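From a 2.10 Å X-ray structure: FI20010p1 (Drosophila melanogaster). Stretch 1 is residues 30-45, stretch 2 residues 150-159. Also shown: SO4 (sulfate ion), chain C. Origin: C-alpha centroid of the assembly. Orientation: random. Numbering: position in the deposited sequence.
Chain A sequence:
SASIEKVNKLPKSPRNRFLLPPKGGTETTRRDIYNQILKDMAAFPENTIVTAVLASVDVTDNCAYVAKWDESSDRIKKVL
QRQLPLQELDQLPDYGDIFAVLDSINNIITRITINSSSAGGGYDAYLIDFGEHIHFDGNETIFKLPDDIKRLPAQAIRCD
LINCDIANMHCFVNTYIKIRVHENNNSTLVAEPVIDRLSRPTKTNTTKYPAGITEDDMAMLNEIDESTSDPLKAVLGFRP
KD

Stretch 1 (30-45) RRDIYNQILKDMAAFP
Stretch 2, residues 150-159: KRLPAQAIRC

Residues 30-36 form a helix; at Ile 37 (phi/psi -79/150) the chain turns extended through Lys 39, then regains helical angles at 41-43. The second stretch runs extended through Pro 153 and Ala 154, kinks at Gln 155 (-68/-37), and enters a strand that includes 157-159, whose axis passes 10.4 Å from the helix axis, their N-to-C directions 127° apart.

Two hydrogen bonds set the register. Ala 154 N donates to Leu 38 O (2.8 Å), and Arg 158 N to Tyr 34 OH (2.8 Å); the t rotamer of Tyr 34 (chi2 77°) carries its hydroxyl to the strand backbone. A water also accepts from Asp 40 N (2.7 Å) and donates to Ala 154 O (2.8 Å).

Ile 157 (m, m) is the main bump, burying 99 Å². Its CG2 lies 3.8 Å from Met 41 CE, its CG1 3.8 Å from Phe 44 CE1, its CD1 4.0 Å from Lys 39 CB. The branched side chain fills a hollow whose Met 41 wall is folded m, m, m. Ala 154 points CB toward the first stretch, 3.9 Å from Ile 37 CD1 (p, t). Leu 38 (t, p) packs CD2 on the apolar Pro 153 ring, 3.8 Å from CG. Arg 158, t at chi1-chi3, lays CD over one face of the Arg 31 guanidinium, 3.0 Å from NH1, which is 3.5 Å from like-charged Arg 158 NE.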

ATOM      1  N   ARG A  30     -10.935  -8.539  -2.183  1.00 25.73           N
ATOM      2  CA  ARG A  30      -9.771  -7.982  -1.480  1.00 31.37           C
ATOM      3  C   ARG A  30      -8.713  -9.073  -1.297  1.00 35.00           C
ATOM      4  O   ARG A  30      -7.572  -8.781  -1.521  1.00 33.14           O
ATOM      5  CB  ARG A  30     -10.261  -7.298  -0.217  1.00 27.87           C
ATOM      6  CG  ARG A  30     -11.165  -6.119  -0.511  1.00 28.54           C
ATOM      7  CD  ARG A  30     -11.497  -5.337   0.712  1.00 27.72           C
ATOM      8  NE  ARG A  30     -12.126  -4.080   0.405  1.00 26.30           N
ATOM      9  CZ  ARG A  30     -12.507  -3.222   1.318  1.00 30.23           C
ATOM     10  NH1 ARG A  30     -12.362  -3.515   2.589  1.00 31.43           N
ATOM     11  NH2 ARG A  30     -13.064  -2.091   0.972  1.00 28.54           N
ATOM     12  N   ARG A  31      -9.113 -10.288  -0.943  1.00 30.79           N
ATOM     13  CA  ARG A  31      -8.142 -11.394  -0.792  1.00 28.38           C
ATOM     14  C   ARG A  31      -7.516 -11.729  -2.144  1.00 33.32           C
ATOM     15  O   ARG A  31      -6.329 -11.869  -2.187  1.00 34.49           O
ATOM     16  CB  ARG A  31      -8.794 -12.624  -0.160  1.00 40.10           C
ATOM     17  CG  ARG A  31      -9.136 -12.484   1.315  1.00 54.47           C
ATOM     18  CD  ARG A  31      -8.104 -11.851   2.242  1.00 66.21           C
ATOM     19  NE  ARG A  31      -6.778 -12.447   2.168  1.00 75.50           N
ATOM     20  CZ  ARG A  31      -5.634 -11.803   1.947  1.00 70.80           C
ATOM     21  NH1 ARG A  31      -4.519 -12.495   1.880  1.00 55.53           N
ATOM     22  NH2 ARG A  31      -5.596 -10.489   1.800  1.00 57.52           N
ATOM     23  N   ASP A  32      -8.315 -11.793  -3.200  1.00 27.42           N
ATOM     24  CA  ASP A  32      -7.803 -12.168  -4.531  1.00 25.96           C
ATOM     25  C   ASP A  32      -6.820 -11.132  -5.064  1.00 32.11           C
ATOM     26  O   ASP A  32      -5.793 -11.551  -5.473  1.00 28.57           O
ATOM     27  CB  ASP A  32      -8.923 -12.417  -5.535  1.00 38.60           C
ATOM     28  CG  ASP A  32      -9.722 -13.684  -5.292  1.00 55.00           C
ATOM     29  OD1 ASP A  32      -9.276 -14.499  -4.514  1.00 56.11           O
ATOM     30  OD2 ASP A  32     -10.790 -13.809  -5.868  1.00 58.79           O
ATOM     31  N   ILE A  33      -7.105  -9.835  -4.943  1.00 26.99           N
ATOM     32  CA  ILE A  33      -6.217  -8.779  -5.516  1.00 27.20           C
ATOM     33  C   ILE A  33      -4.843  -8.855  -4.857  1.00 24.34           C
ATOM     34  O   ILE A  33      -3.886  -8.773  -5.550  1.00 26.11           O
ATOM     35  CB  ILE A  33      -6.845  -7.372  -5.492  1.00 28.21           C
ATOM     36  CG1 ILE A  33      -5.997  -6.346  -6.244  1.00 31.29           C
ATOM     37  CG2 ILE A  33      -7.119  -6.904  -4.087  1.00 26.32           C
ATOM     38  CD1 ILE A  33      -5.727  -6.689  -7.650  1.00 24.91           C
ATOM     39  N   TYR A  34      -4.799  -9.110  -3.563  1.00 22.55           N
ATOM     40  CA  TYR A  34      -3.528  -9.286  -2.835  1.00 32.48           C
ATOM     41  C   TYR A  34      -2.751 -10.455  -3.433  1.00 36.32           C
ATOM     42  O   TYR A  34      -1.575 -10.325  -3.582  1.00 33.18           O
ATOM     43  CB  TYR A  34      -3.800  -9.622  -1.377  1.00 28.46           C
ATOM     44  CG  TYR A  34      -2.545  -9.929  -0.625  1.00 31.71           C
ATOM     45  CD1 TYR A  34      -1.716  -8.910  -0.231  1.00 27.27           C
ATOM     46  CD2 TYR A  34      -2.150 -11.222  -0.381  1.00 27.54           C
ATOM     47  CE1 TYR A  34      -0.539  -9.151   0.434  1.00 31.28           C
ATOM     48  CE2 TYR A  34      -0.990 -11.480   0.303  1.00 28.66           C
ATOM     49  CZ  TYR A  34      -0.181 -10.447   0.722  1.00 36.84           C
ATOM     50  OH  TYR A  34       0.974 -10.695   1.376  1.00 29.78           O
ATOM     51  N   ASN A  35      -3.427 -11.552  -3.750  1.00 29.98           N
ATOM     52  CA  ASN A  35      -2.817 -12.747  -4.384  1.00 32.64           C
ATOM     53  C   ASN A  35      -2.334 -12.457  -5.802  1.00 39.62           C
ATOM     54  O   ASN A  35      -1.420 -13.087  -6.189  1.00 30.89           O
ATOM     55  CB  ASN A  35      -3.692 -13.991  -4.257  1.00 33.02           C
ATOM     56  CG  ASN A  35      -3.797 -14.451  -2.828  1.00 33.95           C
ATOM     57  OD1 ASN A  35      -2.856 -14.368  -2.076  1.00 46.46           O
ATOM     58  ND2 ASN A  35      -4.949 -14.934  -2.437  1.00 44.73           N
ATOM     59  N   GLN A  36      -3.017 -11.603  -6.561  1.00 32.76           N
ATOM     60  CA  GLN A  36      -2.615 -11.389  -7.970  1.00 28.34           C
ATOM     61  C   GLN A  36      -1.422 -10.455  -8.133  1.00 34.42           C
ATOM     62  O   GLN A  36      -0.806 -10.556  -9.152  1.00 51.10           O
ATOM     63  CB  GLN A  36      -3.669 -10.722  -8.848  1.00 39.73           C
ATOM     64  CG  GLN A  36      -5.099 -11.091  -8.569  1.00 49.92           C
ATOM     65  CD  GLN A  36      -5.473 -12.482  -8.994  1.00 60.61           C
ATOM     66  OE1 GLN A  36      -4.953 -13.462  -8.491  1.00 62.88           O
ATOM     67  NE2 GLN A  36      -6.428 -12.568  -9.892  1.00 58.14           N
ATOM     68  N   ILE A  37      -1.163  -9.546  -7.188  1.00 32.57           N
ATOM     69  CA  ILE A  37      -0.051  -8.557  -7.359  1.00 30.47           C
ATOM     70  C   ILE A  37       1.307  -9.206  -7.057  1.00 27.91           C
ATOM     71  O   ILE A  37       1.341 -10.133  -6.224  1.00 28.09           O
ATOM     72  CB  ILE A  37      -0.292  -7.308  -6.486  1.00 28.02           C
ATOM     73  CG1 ILE A  37      -0.319  -7.654  -4.994  1.00 37.83           C
ATOM     74  CG2 ILE A  37      -1.556  -6.582  -6.919  1.00 26.31           C
ATOM     75  CD1 ILE A  37      -0.901  -6.566  -4.123  1.00 34.55           C
ATOM     76  N   LEU A  38       2.379  -8.734  -7.711  1.00 25.23           N
ATOM     77  CA  LEU A  38       3.718  -9.284  -7.439  1.00 28.05           C
ATOM     78  C   LEU A  38       4.172  -8.938  -6.015  1.00 29.95           C
ATOM     79  O   LEU A  38       3.995  -7.837  -5.607  1.00 24.84           O
ATOM     80  CB  LEU A  38       4.687  -8.786  -8.503  1.00 26.57           C
ATOM     81  CG  LEU A  38       6.141  -9.166  -8.286  1.00 26.65           C
ATOM     82  CD1 LEU A  38       6.372 -10.632  -8.556  1.00 22.37           C
ATOM     83  CD2 LEU A  38       7.044  -8.306  -9.126  1.00 27.45           C
ATOM     84  N   LYS A  39       4.729  -9.910  -5.311  1.00 21.47           N
ATOM     85  CA  LYS A  39       5.220  -9.721  -3.932  1.00 21.98           C
ATOM     86  C   LYS A  39       6.588 -10.397  -3.763  1.00 29.47           C
ATOM     87  O   LYS A  39       6.736 -11.512  -4.205  1.00 26.29           O
ATOM     88  CB  LYS A  39       4.213 -10.308  -2.946  1.00 25.68           C
ATOM     89  CG  LYS A  39       2.823  -9.711  -2.971  1.00 30.08           C
ATOM     90  CD  LYS A  39       1.870 -10.314  -1.979  1.00 33.48           C
ATOM     91  CE  LYS A  39       1.248 -11.623  -2.404  1.00 32.59           C
ATOM     92  NZ  LYS A  39       1.189 -11.789  -3.864  1.00 34.59           N
ATOM     93  N   ASP A  40       7.546  -9.721  -3.137  1.00 26.98           N
ATOM     94  CA  ASP A  40       8.879 -10.305  -2.861  1.00 26.74           C
ATOM     95  C   ASP A  40       8.877 -10.945  -1.470  1.00 24.81           C
ATOM     96  O   ASP A  40       9.224 -10.294  -0.511  1.00 23.24           O
ATOM     97  CB  ASP A  40      10.020  -9.328  -3.122  1.00 23.70           C
ATOM     98  CG  ASP A  40      11.382  -9.984  -3.061  1.00 31.26           C
ATOM     99  OD1 ASP A  40      11.452 -11.090  -2.630  1.00 31.61           O
ATOM    100  OD2 ASP A  40      12.336  -9.372  -3.472  1.00 44.39           O
ATOM    101  N   MET A  41       8.515 -12.218  -1.431  1.00 24.04           N
ATOM    102  CA  MET A  41       8.449 -13.058  -0.220  1.00 18.21           C
ATOM    103  C   MET A  41       9.856 -13.453   0.259  1.00 25.85           C
ATOM    104  O   MET A  41      10.015 -13.721   1.418  1.00 24.67           O
ATOM    105  CB  MET A  41       7.564 -14.269  -0.481  1.00 24.52           C
ATOM    106  CG  MET A  41       6.197 -13.890  -0.913  1.00 24.72           C
ATOM    107  SD  MET A  41       5.321 -12.795   0.177  1.00 28.54           S
ATOM    108  CE  MET A  41       5.239 -13.737   1.684  1.00 25.39           C
ATOM    109  N   ALA A  42      10.864 -13.352  -0.600  1.00 22.72           N
ATOM    110  CA  ALA A  42      12.282 -13.641  -0.286  1.00 22.66           C
ATOM    111  C   ALA A  42      12.856 -12.673   0.762  1.00 32.17           C
ATOM    112  O   ALA A  42      13.799 -13.026   1.398  1.00 26.66           O
ATOM    113  CB  ALA A  42      13.102 -13.644  -1.535  1.00 25.68           C
ATOM    114  N   ALA A  43      12.284 -11.480   0.916  1.00 31.07           N
ATOM    115  CA  ALA A  43      12.660 -10.446   1.904  1.00 28.20           C
ATOM    116  C   ALA A  43      12.350 -10.861   3.357  1.00 30.20           C
ATOM    117  O   ALA A  43      12.839 -10.217   4.238  1.00 27.56           O
ATOM    118  CB  ALA A  43      11.991  -9.157   1.528  1.00 25.34           C
ATOM    119  N   PHE A  44      11.528 -11.876   3.585  1.00 26.79           N
ATOM    120  CA  PHE A  44      11.177 -12.297   4.959  1.00 27.21           C
ATOM    121  C   PHE A  44      11.472 -13.786   5.165  1.00 26.38           C
ATOM    122  O   PHE A  44      10.577 -14.581   5.191  1.00 29.36           O
ATOM    123  CB  PHE A  44       9.727 -11.922   5.232  1.00 22.96           C
ATOM    124  CG  PHE A  44       9.443 -10.456   5.095  1.00 27.30           C
ATOM    125  CD1 PHE A  44       9.129  -9.914   3.876  1.00 28.16           C
ATOM    126  CD2 PHE A  44       9.526  -9.616   6.178  1.00 28.08           C
ATOM    127  CE1 PHE A  44       8.853  -8.571   3.751  1.00 27.12           C
ATOM    128  CE2 PHE A  44       9.262  -8.271   6.049  1.00 28.77           C
ATOM    129  CZ  PHE A  44       8.927  -7.753   4.834  1.00 25.08           C
ATOM    130  N   PRO A  45      12.748 -14.146   5.304  1.00 22.14           N
ATOM    131  CA  PRO A  45      13.119 -15.506   5.501  1.00 26.63           C
ATOM    132  C   PRO A  45      12.636 -16.038   6.845  1.00 26.20           C
ATOM    133  O   PRO A  45      12.831 -15.442   7.828  1.00 23.06           O
ATOM    134  CB  PRO A  45      14.645 -15.528   5.504  1.00 29.55           C
ATOM    135  CG  PRO A  45      15.076 -14.148   5.158  1.00 28.56           C
ATOM    136  CD  PRO A  45      13.867 -13.260   5.262  1.00 26.24           C
ATOM    137  N   LYS A 150       5.943   0.516 -12.310  1.00 26.99           N
ATOM    138  CA  LYS A 150       4.696  -0.247 -12.385  1.00 27.81           C
ATOM    139  C   LYS A 150       4.997  -1.710 -12.046  1.00 39.80           C
ATOM    140  O   LYS A 150       4.233  -2.287 -11.323  1.00 25.77           O
ATOM    141  CB  LYS A 150       4.128  -0.046 -13.786  1.00 30.63           C
ATOM    142  CG  LYS A 150       2.873  -0.824 -14.125  1.00 38.54           C
ATOM    143  CD  LYS A 150       2.076  -0.222 -15.236  1.00 39.50           C
ATOM    144  CE  LYS A 150       1.879  -1.183 -16.380  1.00 50.04           C
ATOM    145  NZ  LYS A 150       0.702  -0.845 -17.204  1.00 51.25           N
ATOM    146  N   ARG A 151       6.124  -2.231 -12.520  1.00 30.05           N
ATOM    147  CA  ARG A 151       6.510  -3.659 -12.401  1.00 35.11           C
ATOM    148  C   ARG A 151       7.172  -4.003 -11.069  1.00 30.72           C
ATOM    149  O   ARG A 151       7.405  -5.153 -10.862  1.00 30.66           O
ATOM    150  CB  ARG A 151       7.380  -4.069 -13.586  1.00 28.53           C
ATOM    151  CG  ARG A 151       6.611  -4.267 -14.879  1.00 26.28           C
ATOM    152  CD  ARG A 151       7.545  -4.451 -16.047  1.00 28.27           C
ATOM    153  NE  ARG A 151       6.872  -4.555 -17.310  1.00 31.07           N
ATOM    154  CZ  ARG A 151       6.349  -5.652 -17.791  1.00 35.47           C
ATOM    155  NH1 ARG A 151       6.409  -6.767 -17.096  1.00 35.01           N
ATOM    156  NH2 ARG A 151       5.748  -5.633 -18.956  1.00 28.64           N
ATOM    157  N   LEU A 152       7.457  -3.027 -10.221  1.00 31.00           N
ATOM    158  CA  LEU A 152       8.110  -3.319  -8.927  1.00 29.00           C
ATOM    159  C   LEU A 152       7.173  -4.070  -7.974  1.00 30.78           C
ATOM    160  O   LEU A 152       6.005  -3.823  -7.997  1.00 30.59           O
ATOM    161  CB  LEU A 152       8.624  -2.022  -8.319  1.00 23.28           C
ATOM    162  CG  LEU A 152       9.874  -1.468  -8.986  1.00 35.27           C
ATOM    163  CD1 LEU A 152      10.154  -0.068  -8.492  1.00 37.03           C
ATOM    164  CD2 LEU A 152      11.066  -2.368  -8.737  1.00 31.32           C
ATOM    165  N   PRO A 153       7.674  -4.963  -7.105  1.00 35.17           N
ATOM    166  CA  PRO A 153       6.824  -5.706  -6.185  1.00 27.07           C
ATOM    167  C   PRO A 153       6.077  -4.844  -5.155  1.00 34.97           C
ATOM    168  O   PRO A 153       6.577  -3.875  -4.720  1.00 24.05           O
ATOM    169  CB  PRO A 153       7.804  -6.603  -5.432  1.00 26.34           C
ATOM    170  CG  PRO A 153       8.993  -6.677  -6.327  1.00 35.37           C
ATOM    171  CD  PRO A 153       9.068  -5.323  -6.986  1.00 24.77           C
ATOM    172  N   ALA A 154       4.873  -5.263  -4.814  1.00 24.79           N
ATOM    173  CA  ALA A 154       4.077  -4.547  -3.810  1.00 26.43           C
ATOM    174  C   ALA A 154       4.855  -4.620  -2.513  1.00 28.03           C
ATOM    175  O   ALA A 154       5.263  -5.674  -2.155  1.00 29.74           O
ATOM    176  CB  ALA A 154       2.732  -5.202  -3.673  1.00 22.60           C
ATOM    177  N   GLN A 155       5.036  -3.494  -1.869  1.00 23.34           N
ATOM    178  CA  GLN A 155       5.778  -3.417  -0.599  1.00 24.74           C
ATOM    179  C   GLN A 155       5.037  -4.109   0.546  1.00 28.38           C
ATOM    180  O   GLN A 155       5.684  -4.692   1.371  1.00 26.09           O
ATOM    181  CB  GLN A 155       6.121  -1.965  -0.289  1.00 24.70           C
ATOM    182  CG  GLN A 155       7.075  -1.374  -1.312  1.00 24.27           C
ATOM    183  CD  GLN A 155       8.376  -2.127  -1.308  1.00 32.26           C
ATOM    184  OE1 GLN A 155       9.090  -2.125  -0.338  1.00 31.32           O
ATOM    185  NE2 GLN A 155       8.682  -2.787  -2.394  1.00 29.23           N
ATOM    186  N   ALA A 156       3.719  -4.003   0.573  1.00 24.10           N
ATOM    187  CA  ALA A 156       2.960  -4.486   1.742  1.00 26.01           C
ATOM    188  C   ALA A 156       2.734  -5.996   1.728  1.00 25.08           C
ATOM    189  O   ALA A 156       2.017  -6.475   0.900  1.00 29.30           O
ATOM    190  CB  ALA A 156       1.689  -3.711   1.886  1.00 21.59           C
ATOM    191  N   ILE A 157       3.306  -6.667   2.715  1.00 29.17           N
ATOM    192  CA  ILE A 157       3.177  -8.142   2.860  1.00 28.05           C
ATOM    193  C   ILE A 157       2.237  -8.455   4.027  1.00 25.92           C
ATOM    194  O   ILE A 157       2.483  -7.997   5.109  1.00 29.65           O
ATOM    195  CB  ILE A 157       4.543  -8.821   3.036  1.00 26.59           C
ATOM    196  CG1 ILE A 157       5.540  -8.424   1.956  1.00 22.73           C
ATOM    197  CG2 ILE A 157       4.360 -10.313   3.104  1.00 24.17           C
ATOM    198  CD1 ILE A 157       5.097  -8.770   0.584  1.00 30.20           C
ATOM    199  N   ARG A 158       1.207  -9.241   3.767  1.00 29.73           N
ATOM    200  CA  ARG A 158       0.215  -9.619   4.800  1.00 30.12           C
ATOM    201  C   ARG A 158       0.933 -10.422   5.875  1.00 30.84           C
ATOM    202  O   ARG A 158       1.739 -11.249   5.551  1.00 27.07           O
ATOM    203  CB  ARG A 158      -0.942 -10.376   4.153  1.00 37.41           C
ATOM    204  CG  ARG A 158      -2.162 -10.555   5.032  1.00 39.45           C
ATOM    205  CD  ARG A 158      -3.400 -10.972   4.267  1.00 45.57           C
ATOM    206  NE  ARG A 158      -4.331 -11.493   5.245  1.00 56.19           N
ATOM    207  CZ  ARG A 158      -5.416 -10.884   5.689  1.00 63.84           C
ATOM    208  NH1 ARG A 158      -6.160 -11.470   6.603  1.00 65.55           N
ATOM    209  NH2 ARG A 158      -5.761  -9.699   5.232  1.00 52.61           N
ATOM    210  N   CYS A 159       0.632 -10.112   7.115  1.00 27.68           N
ATOM    211  CA  CYS A 159       1.319 -10.719   8.256  1.00 25.34           C
ATOM    212  C   CYS A 159       0.373 -10.934   9.435  1.00 37.77           C
ATOM    213  O   CYS A 159      -0.226  -9.986   9.887  1.00 33.02           O
ATOM    214  CB  CYS A 159       2.403  -9.743   8.676  1.00 31.98           C
ATOM    215  SG  CYS A 159       3.550 -10.378   9.905  1.00 41.70           S
TER
HETATM  216  S   SO4 C 601     -12.725 -12.393   0.187  1.00 40.29           S
HETATM  217  O1  SO4 C 601     -12.308 -13.204   1.327  1.00 40.04           O
HETATM  218  O2  SO4 C 601     -11.992 -11.128   0.186  1.00 36.94           O
HETATM  219  O3  SO4 C 601     -14.156 -12.125   0.290  1.00 35.71           O
HETATM  220  O4  SO4 C 601     -12.453 -13.120  -1.050  1.00 34.82           O
HETATM  221  O   HOH W   1       7.586  -7.212  -2.176  1.00 31.07           O